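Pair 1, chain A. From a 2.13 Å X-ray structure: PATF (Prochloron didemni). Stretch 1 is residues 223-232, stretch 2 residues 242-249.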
# COMPACT_ATOMS: atom_id res chain seq x y z
N ILE A 223 7.75 -16.21 -11.38
CA ILE A 223 6.48 -16.01 -10.66
C ILE A 223 5.72 -14.73 -10.99
O ILE A 223 4.54 -14.64 -10.72
CB ILE A 223 6.66 -16.06 -9.11
CG1 ILE A 223 7.64 -14.99 -8.65
CG2 ILE A 223 7.10 -17.47 -8.68
CD1 ILE A 223 7.74 -14.82 -7.15
N PHE A 224 6.38 -13.73 -11.58
CA PHE A 224 5.78 -12.40 -11.61
C PHE A 224 4.53 -12.26 -12.47
O PHE A 224 3.74 -11.37 -12.25
CB PHE A 224 6.82 -11.31 -11.94
CG PHE A 224 7.07 -11.11 -13.40
CD1 PHE A 224 7.86 -12.00 -14.10
CD2 PHE A 224 6.55 -10.01 -14.06
CE1 PHE A 224 8.11 -11.81 -15.45
CE2 PHE A 224 6.79 -9.82 -15.40
CZ PHE A 224 7.57 -10.71 -16.10
N ARG A 225 4.36 -13.16 -13.43
CA ARG A 225 3.18 -13.17 -14.31
C ARG A 225 2.08 -14.11 -13.85
O ARG A 225 1.04 -14.18 -14.49
CB ARG A 225 3.60 -13.62 -15.71
CG ARG A 225 4.60 -12.70 -16.38
CD ARG A 225 5.21 -13.41 -17.58
NE ARG A 225 5.73 -12.47 -18.55
CZ ARG A 225 6.46 -12.80 -19.61
NH1 ARG A 225 6.76 -14.07 -19.84
NH2 ARG A 225 6.89 -11.85 -20.43
N GLU A 226 2.30 -14.83 -12.76
CA GLU A 226 1.34 -15.80 -12.21
C GLU A 226 0.13 -15.20 -11.49
O GLU A 226 -0.91 -15.84 -11.38
CB GLU A 226 2.04 -16.77 -11.27
CG GLU A 226 3.03 -17.67 -12.00
CD GLU A 226 2.40 -18.35 -13.20
OE1 GLU A 226 1.42 -19.10 -13.01
OE2 GLU A 226 2.89 -18.12 -14.33
N GLY A 227 0.27 -13.98 -10.96
CA GLY A 227 -0.84 -13.28 -10.34
C GLY A 227 -1.47 -12.37 -11.36
O GLY A 227 -1.08 -12.37 -12.52
N TYR A 228 -2.43 -11.55 -10.95
CA TYR A 228 -3.07 -10.64 -11.89
C TYR A 228 -2.31 -9.32 -12.04
O TYR A 228 -2.53 -8.58 -12.99
CB TYR A 228 -4.53 -10.39 -11.51
CG TYR A 228 -4.75 -9.55 -10.27
CD1 TYR A 228 -4.80 -8.15 -10.34
CD2 TYR A 228 -4.95 -10.15 -9.03
CE1 TYR A 228 -5.02 -7.38 -9.20
CE2 TYR A 228 -5.18 -9.39 -7.89
CZ TYR A 228 -5.21 -8.00 -7.99
OH TYR A 228 -5.43 -7.23 -6.87
N LEU A 229 -1.41 -9.03 -11.11
CA LEU A 229 -0.66 -7.77 -11.18
C LEU A 229 0.69 -7.98 -10.56
O LEU A 229 0.83 -8.72 -9.60
CB LEU A 229 -1.43 -6.64 -10.46
CG LEU A 229 -0.95 -5.17 -10.56
CD1 LEU A 229 -0.84 -4.67 -11.98
CD2 LEU A 229 -1.89 -4.24 -9.78
N PHE A 230 1.68 -7.30 -11.10
CA PHE A 230 3.03 -7.29 -10.55
C PHE A 230 3.43 -5.84 -10.42
O PHE A 230 3.17 -5.03 -11.33
CB PHE A 230 3.99 -8.02 -11.51
CG PHE A 230 5.45 -7.84 -11.16
CD1 PHE A 230 5.98 -8.41 -10.00
CD2 PHE A 230 6.29 -7.12 -11.98
CE1 PHE A 230 7.31 -8.24 -9.67
CE2 PHE A 230 7.61 -6.95 -11.67
CZ PHE A 230 8.13 -7.52 -10.51
N GLY A 231 4.06 -5.50 -9.31
CA GLY A 231 4.53 -4.13 -9.09
C GLY A 231 5.85 -4.10 -8.37
O GLY A 231 6.25 -5.06 -7.73
N ALA A 232 6.55 -2.99 -8.49
CA ALA A 232 7.78 -2.80 -7.80
C ALA A 232 7.80 -1.37 -7.28
O ALA A 232 7.47 -0.45 -8.04
CB ALA A 232 8.95 -3.04 -8.74
N ILE A 242 11.13 -2.95 -3.58
CA ILE A 242 10.25 -3.95 -3.01
C ILE A 242 9.25 -4.38 -4.07
O ILE A 242 8.66 -3.55 -4.75
CB ILE A 242 9.60 -3.45 -1.70
CG1 ILE A 242 8.70 -4.53 -1.10
CG2 ILE A 242 8.79 -2.17 -1.92
CD1 ILE A 242 8.48 -4.31 0.36
N LEU A 243 9.16 -5.69 -4.29
CA LEU A 243 8.35 -6.26 -5.36
C LEU A 243 7.05 -6.68 -4.77
O LEU A 243 7.04 -7.18 -3.66
CB LEU A 243 9.04 -7.48 -6.01
CG LEU A 243 10.50 -7.31 -6.42
CD1 LEU A 243 11.04 -8.58 -7.11
CD2 LEU A 243 10.69 -6.11 -7.34
N PHE A 244 5.96 -6.47 -5.49
CA PHE A 244 4.65 -6.83 -5.01
C PHE A 244 4.08 -7.83 -6.01
O PHE A 244 4.10 -7.57 -7.20
CB PHE A 244 3.71 -5.61 -4.99
CG PHE A 244 3.76 -4.80 -3.74
CD1 PHE A 244 4.91 -4.10 -3.38
CD2 PHE A 244 2.60 -4.63 -2.95
CE1 PHE A 244 4.91 -3.30 -2.21
CE2 PHE A 244 2.61 -3.84 -1.82
CZ PHE A 244 3.77 -3.17 -1.45
N PHE A 245 3.53 -8.92 -5.50
CA PHE A 245 2.88 -9.93 -6.31
C PHE A 245 1.42 -10.05 -5.87
O PHE A 245 1.18 -10.58 -4.80
CB PHE A 245 3.60 -11.26 -6.14
CG PHE A 245 5.07 -11.18 -6.43
CD1 PHE A 245 5.53 -11.31 -7.74
CD2 PHE A 245 5.97 -10.97 -5.42
CE1 PHE A 245 6.88 -11.23 -8.01
CE2 PHE A 245 7.32 -10.88 -5.68
CZ PHE A 245 7.78 -11.01 -6.98
N TYR A 246 0.48 -9.57 -6.69
CA TYR A 246 -0.96 -9.57 -6.38
C TYR A 246 -1.67 -10.81 -6.92
O TYR A 246 -1.52 -11.16 -8.08
CB TYR A 246 -1.65 -8.28 -6.89
CG TYR A 246 -1.63 -7.10 -5.88
CD1 TYR A 246 -2.67 -6.97 -4.93
CD2 TYR A 246 -0.62 -6.14 -5.86
CE1 TYR A 246 -2.69 -5.93 -4.00
CE2 TYR A 246 -0.64 -5.09 -4.92
CZ TYR A 246 -1.67 -5.00 -3.99
OH TYR A 246 -1.73 -3.97 -3.03
N HIS A 247 -2.44 -11.47 -6.06
CA HIS A 247 -3.21 -12.66 -6.42
C HIS A 247 -4.65 -12.55 -5.96
O HIS A 247 -4.93 -12.09 -4.85
CB HIS A 247 -2.59 -13.90 -5.78
CG HIS A 247 -1.28 -14.28 -6.38
ND1 HIS A 247 -1.16 -15.21 -7.39
CD2 HIS A 247 -0.02 -13.84 -6.12
CE1 HIS A 247 0.11 -15.33 -7.72
NE2 HIS A 247 0.82 -14.51 -6.97
N SER A 248 -5.56 -13.01 -6.82
CA SER A 248 -6.98 -12.98 -6.50
C SER A 248 -7.45 -14.33 -5.95
O SER A 248 -8.53 -14.42 -5.43
CB SER A 248 -7.80 -12.57 -7.72
OG SER A 248 -7.60 -13.50 -8.77
N ILE A 249 -6.62 -15.36 -6.06
CA ILE A 249 -6.92 -16.67 -5.50
C ILE A 249 -5.88 -17.00 -4.43
O ILE A 249 -4.73 -17.32 -4.73
CB ILE A 249 -6.95 -17.78 -6.57
CG1 ILE A 249 -7.62 -17.27 -7.85
CG2 ILE A 249 -7.69 -19.01 -6.03
CD1 ILE A 249 -7.65 -18.27 -8.99
O HOH W 1 2.94 -13.60 -8.69

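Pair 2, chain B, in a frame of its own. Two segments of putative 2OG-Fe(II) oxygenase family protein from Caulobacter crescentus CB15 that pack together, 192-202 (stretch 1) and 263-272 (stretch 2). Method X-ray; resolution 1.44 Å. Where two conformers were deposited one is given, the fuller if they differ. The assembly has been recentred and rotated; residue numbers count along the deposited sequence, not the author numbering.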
# COMPACT_ATOMS: atom_id res chain seq x y z
N GLY B 192 7.96 -7.63 -1.20
CA GLY B 192 6.53 -7.88 -1.11
C GLY B 192 5.98 -7.07 0.07
O GLY B 192 6.75 -6.56 0.91
N ASP B 193 4.67 -6.93 0.13
CA ASP B 193 4.02 -6.21 1.20
C ASP B 193 3.45 -7.20 2.21
O ASP B 193 2.99 -8.28 1.82
CB ASP B 193 2.86 -5.39 0.63
CG ASP B 193 3.31 -4.13 -0.10
OD1 ASP B 193 4.51 -3.77 0.00
OD2 ASP B 193 2.45 -3.50 -0.76
N ILE B 194 3.48 -6.81 3.48
CA ILE B 194 3.10 -7.70 4.59
C ILE B 194 1.65 -7.58 5.02
O ILE B 194 1.17 -8.44 5.80
CB ILE B 194 4.06 -7.59 5.77
CG1 ILE B 194 3.97 -6.26 6.47
CG2 ILE B 194 5.50 -7.86 5.33
CD1 ILE B 194 4.98 -6.15 7.65
N ASN B 195 0.93 -6.62 4.47
CA ASN B 195 -0.38 -6.20 4.95
C ASN B 195 -1.51 -6.90 4.19
O ASN B 195 -1.32 -8.01 3.69
CB ASN B 195 -0.46 -4.66 4.92
CG ASN B 195 -0.07 -4.06 3.57
OD1 ASN B 195 1.12 -4.09 3.20
ND2 ASN B 195 -1.06 -3.48 2.84
N THR B 196 -2.68 -6.31 4.13
CA THR B 196 -3.84 -6.95 3.51
C THR B 196 -3.92 -6.65 2.01
O THR B 196 -3.76 -7.55 1.18
CB THR B 196 -5.12 -6.56 4.26
OG1 THR B 196 -4.97 -6.96 5.64
CG2 THR B 196 -6.41 -7.17 3.60
N ILE B 197 -4.15 -5.39 1.67
CA ILE B 197 -3.94 -4.89 0.32
C ILE B 197 -3.28 -3.52 0.38
O ILE B 197 -3.44 -2.80 1.36
CB ILE B 197 -5.23 -4.78 -0.53
CG1 ILE B 197 -6.30 -3.94 0.18
CG2 ILE B 197 -5.77 -6.20 -0.84
CD1 ILE B 197 -7.54 -3.64 -0.72
N THR B 198 -2.57 -3.15 -0.69
CA THR B 198 -1.96 -1.82 -0.80
C THR B 198 -2.54 -1.13 -2.05
O THR B 198 -2.72 -1.75 -3.14
CB THR B 198 -0.42 -1.95 -0.91
OG1 THR B 198 0.02 -2.63 0.26
CG2 THR B 198 0.28 -0.60 -1.03
N LEU B 199 -2.90 0.16 -1.89
CA LEU B 199 -3.52 0.96 -2.92
C LEU B 199 -2.61 2.12 -3.33
O LEU B 199 -2.26 2.94 -2.48
CB LEU B 199 -4.88 1.48 -2.45
CG LEU B 199 -5.92 0.41 -2.17
CD1 LEU B 199 -5.98 0.13 -0.67
CD2 LEU B 199 -7.30 0.79 -2.75
N LEU B 200 -2.25 2.19 -4.61
CA LEU B 200 -1.28 3.17 -5.11
C LEU B 200 -1.84 4.04 -6.21
O LEU B 200 -2.09 3.57 -7.33
CB LEU B 200 -0.05 2.45 -5.65
CG LEU B 200 1.09 3.30 -6.17
CD1 LEU B 200 1.77 4.11 -5.07
CD2 LEU B 200 2.08 2.40 -6.90
N LEU B 201 -2.01 5.31 -5.87
CA LEU B 201 -2.27 6.33 -6.88
C LEU B 201 -1.01 6.71 -7.68
O LEU B 201 0.11 6.50 -7.22
CB LEU B 201 -2.80 7.60 -6.23
CG LEU B 201 -4.14 7.46 -5.52
CD1 LEU B 201 -4.27 8.63 -4.47
CD2 LEU B 201 -5.30 7.40 -6.52
N GLY B 202 -1.21 7.31 -8.85
CA GLY B 202 -0.13 8.03 -9.55
C GLY B 202 0.98 7.19 -10.13
O GLY B 202 2.08 7.71 -10.35
N TYR B 263 7.00 11.85 -6.18
CA TYR B 263 6.23 11.71 -4.94
C TYR B 263 5.28 10.55 -5.15
O TYR B 263 4.74 10.34 -6.25
CB TYR B 263 5.41 12.96 -4.63
CG TYR B 263 6.23 14.20 -4.52
CD1 TYR B 263 6.55 14.94 -5.65
CD2 TYR B 263 6.71 14.63 -3.29
CE1 TYR B 263 7.32 16.06 -5.56
CE2 TYR B 263 7.47 15.76 -3.18
CZ TYR B 263 7.77 16.48 -4.32
OH TYR B 263 8.53 17.62 -4.22
N SER B 264 5.06 9.81 -4.09
CA SER B 264 4.10 8.72 -4.09
C SER B 264 3.38 8.68 -2.74
O SER B 264 3.97 9.04 -1.73
CB SER B 264 4.84 7.40 -4.33
OG SER B 264 3.94 6.32 -4.54
N THR B 265 2.13 8.25 -2.73
CA THR B 265 1.35 8.20 -1.50
C THR B 265 0.60 6.87 -1.37
O THR B 265 -0.64 6.84 -1.29
CB THR B 265 0.36 9.40 -1.40
OG1 THR B 265 -0.67 9.27 -2.41
CG2 THR B 265 1.11 10.74 -1.57
N PRO B 266 1.34 5.74 -1.28
CA PRO B 266 0.68 4.46 -1.10
C PRO B 266 -0.05 4.32 0.24
O PRO B 266 0.42 4.83 1.24
CB PRO B 266 1.83 3.45 -1.18
CG PRO B 266 3.03 4.24 -0.78
CD PRO B 266 2.80 5.62 -1.32
N PHE B 267 -1.16 3.58 0.22
CA PHE B 267 -1.93 3.29 1.42
C PHE B 267 -1.84 1.80 1.68
O PHE B 267 -2.31 1.00 0.84
CB PHE B 267 -3.38 3.73 1.23
CG PHE B 267 -4.23 3.49 2.45
CD1 PHE B 267 -4.20 4.37 3.52
CD2 PHE B 267 -5.01 2.37 2.55
CE1 PHE B 267 -4.91 4.17 4.65
CE2 PHE B 267 -5.75 2.17 3.72
CZ PHE B 267 -5.72 3.11 4.74
N PHE B 268 -1.27 1.44 2.82
CA PHE B 268 -1.09 0.05 3.25
C PHE B 268 -2.24 -0.31 4.19
O PHE B 268 -2.22 0.00 5.41
CB PHE B 268 0.27 -0.10 3.94
CG PHE B 268 1.43 0.23 3.05
CD1 PHE B 268 1.96 -0.72 2.21
CD2 PHE B 268 2.00 1.50 3.06
CE1 PHE B 268 3.06 -0.43 1.42
CE2 PHE B 268 3.06 1.80 2.22
CZ PHE B 268 3.57 0.83 1.38
N LEU B 269 -3.23 -1.01 3.60
CA LEU B 269 -4.42 -1.40 4.33
C LEU B 269 -4.14 -2.67 5.09
O LEU B 269 -3.64 -3.65 4.51
CB LEU B 269 -5.61 -1.57 3.38
CG LEU B 269 -7.01 -1.58 3.97
CD1 LEU B 269 -8.04 -1.16 2.88
CD2 LEU B 269 -7.36 -2.94 4.59
N HIS B 270 -4.41 -2.64 6.40
CA HIS B 270 -4.17 -3.76 7.31
C HIS B 270 -5.48 -4.19 7.96
O HIS B 270 -6.41 -3.39 8.13
CB HIS B 270 -3.30 -3.31 8.48
CG HIS B 270 -1.85 -3.13 8.18
ND1 HIS B 270 -1.33 -2.22 7.27
CD2 HIS B 270 -0.77 -3.74 8.74
CE1 HIS B 270 -0.01 -2.27 7.32
NE2 HIS B 270 0.36 -3.19 8.18
N PHE B 271 -5.51 -5.47 8.35
CA PHE B 271 -6.58 -5.97 9.18
C PHE B 271 -6.51 -5.28 10.59
O PHE B 271 -5.49 -4.77 11.04
CB PHE B 271 -6.45 -7.48 9.41
CG PHE B 271 -6.73 -8.33 8.22
CD1 PHE B 271 -7.90 -8.18 7.50
CD2 PHE B 271 -5.87 -9.37 7.85
CE1 PHE B 271 -8.18 -8.98 6.40
CE2 PHE B 271 -6.19 -10.21 6.79
CZ PHE B 271 -7.33 -9.99 6.03
N ALA B 272 -7.63 -5.33 11.30
CA ALA B 272 -7.68 -5.08 12.72
C ALA B 272 -6.66 -5.94 13.48
O ALA B 272 -6.50 -7.13 13.22
CB ALA B 272 -9.09 -5.39 13.23
O HOH W 2 -2.24 5.71 -3.11
O HOH W 3 1.03 8.13 -5.33
O HOH W 4 2.91 6.53 -7.31
O HOH W 5 3.57 8.93 -7.95

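Both pairs set a short antiparallel strand, preceded by a loop, against a second strand, with strand axes at 167° in pair 1 and 161° in pair 2. Fourteen central residues superpose with a backbone RMSD of 0.6 Å, and the two contacts bury similar areas, 681 and 703 Å².

The register is the same. Leu A229 pairs with Tyr A246 where Ile B197 pairs with Leu B269, and Gly A231 with Phe A244 where Leu B199 pairs with Phe B267. Tyr A246 N donates to Leu A229 O (3.1 Å), as Leu B269 N does to Ile B197 O (2.9 Å); only pair 2 returns a bond here, a weak one from Ile B197 N to Leu B269 O (3.4 Å). The next rung is closed both ways in both pairs: Gly A231 N to Phe A244 O (3.0 Å) and Phe A244 N to Gly A231 O (2.7 Å), matched by Leu B199 N to Phe B267 O (2.9 Å) and Phe B267 N to Leu B199 O (3.0 Å).

Where the strand gives way to the loop, the carbonyl of Tyr A246 or Leu B269 remains the acceptor. In pair 1 Tyr A228 N reaches Tyr A246 O at 3.0 Å, a weak bond; in pair 2 Leu B269 O accepts from Thr B196 N at 2.9 Å and also from Asn B195 ND2 at 3.1 Å. Gly A227, matching Asn B195, brings its CA instead to 3.2 Å from Tyr A246 O. An ideal CB on this glycine would lie 2.0 Å from that oxygen, a clash. The matched histidines nevertheless play similar parts: Gly A227 CA lies over the His A247 ring, 3.7 Å from its centroid, and Asn B195 CB over the His B270 ring at 3.5 Å.

The next position inverts the sizes. The Tyr A228 ring receives Tyr A246 CB over one face, 4.0 Å from its centroid, whereas in pair 2 Thr B196 CG2 sits over Phe B271, 4.1 Å from the centroid, where pair 1 has Ser A248.

Phe A245 and Phe B268 nearly coincide, yet their surroundings differ. Phe A245 CE1 meets Phe A230 CE1 at 3.4 Å, and Ile A223 CD1 lies over one face of the Phe A245 ring, 4.0 Å from its centroid. At the Phe A230 position, Thr B198 places OG1 3.3 Å from Phe B268 CD1; that hydroxyl donates to Asp B193 OD2 (2.8 Å) and accepts from Asn B195 ND2 (2.9 Å). Further along, Ala A232 CB meets Leu A243 CD2 at 3.8 Å, and Leu B200 CD1 meets Pro B266 CB at 3.9 Å.

On the sheet face carrying Leu A229 and Tyr A246, or Ile B197 and Leu B269, Leu A229 CB lies 3.9 Å from Tyr A246 CB, and Ile B197 CG1 4.0 Å from Leu B269 CB. There Leu B199 CD1 packs 4.0 Å from Phe B267 CD2, while Gly A231 offers Phe A244 only backbone.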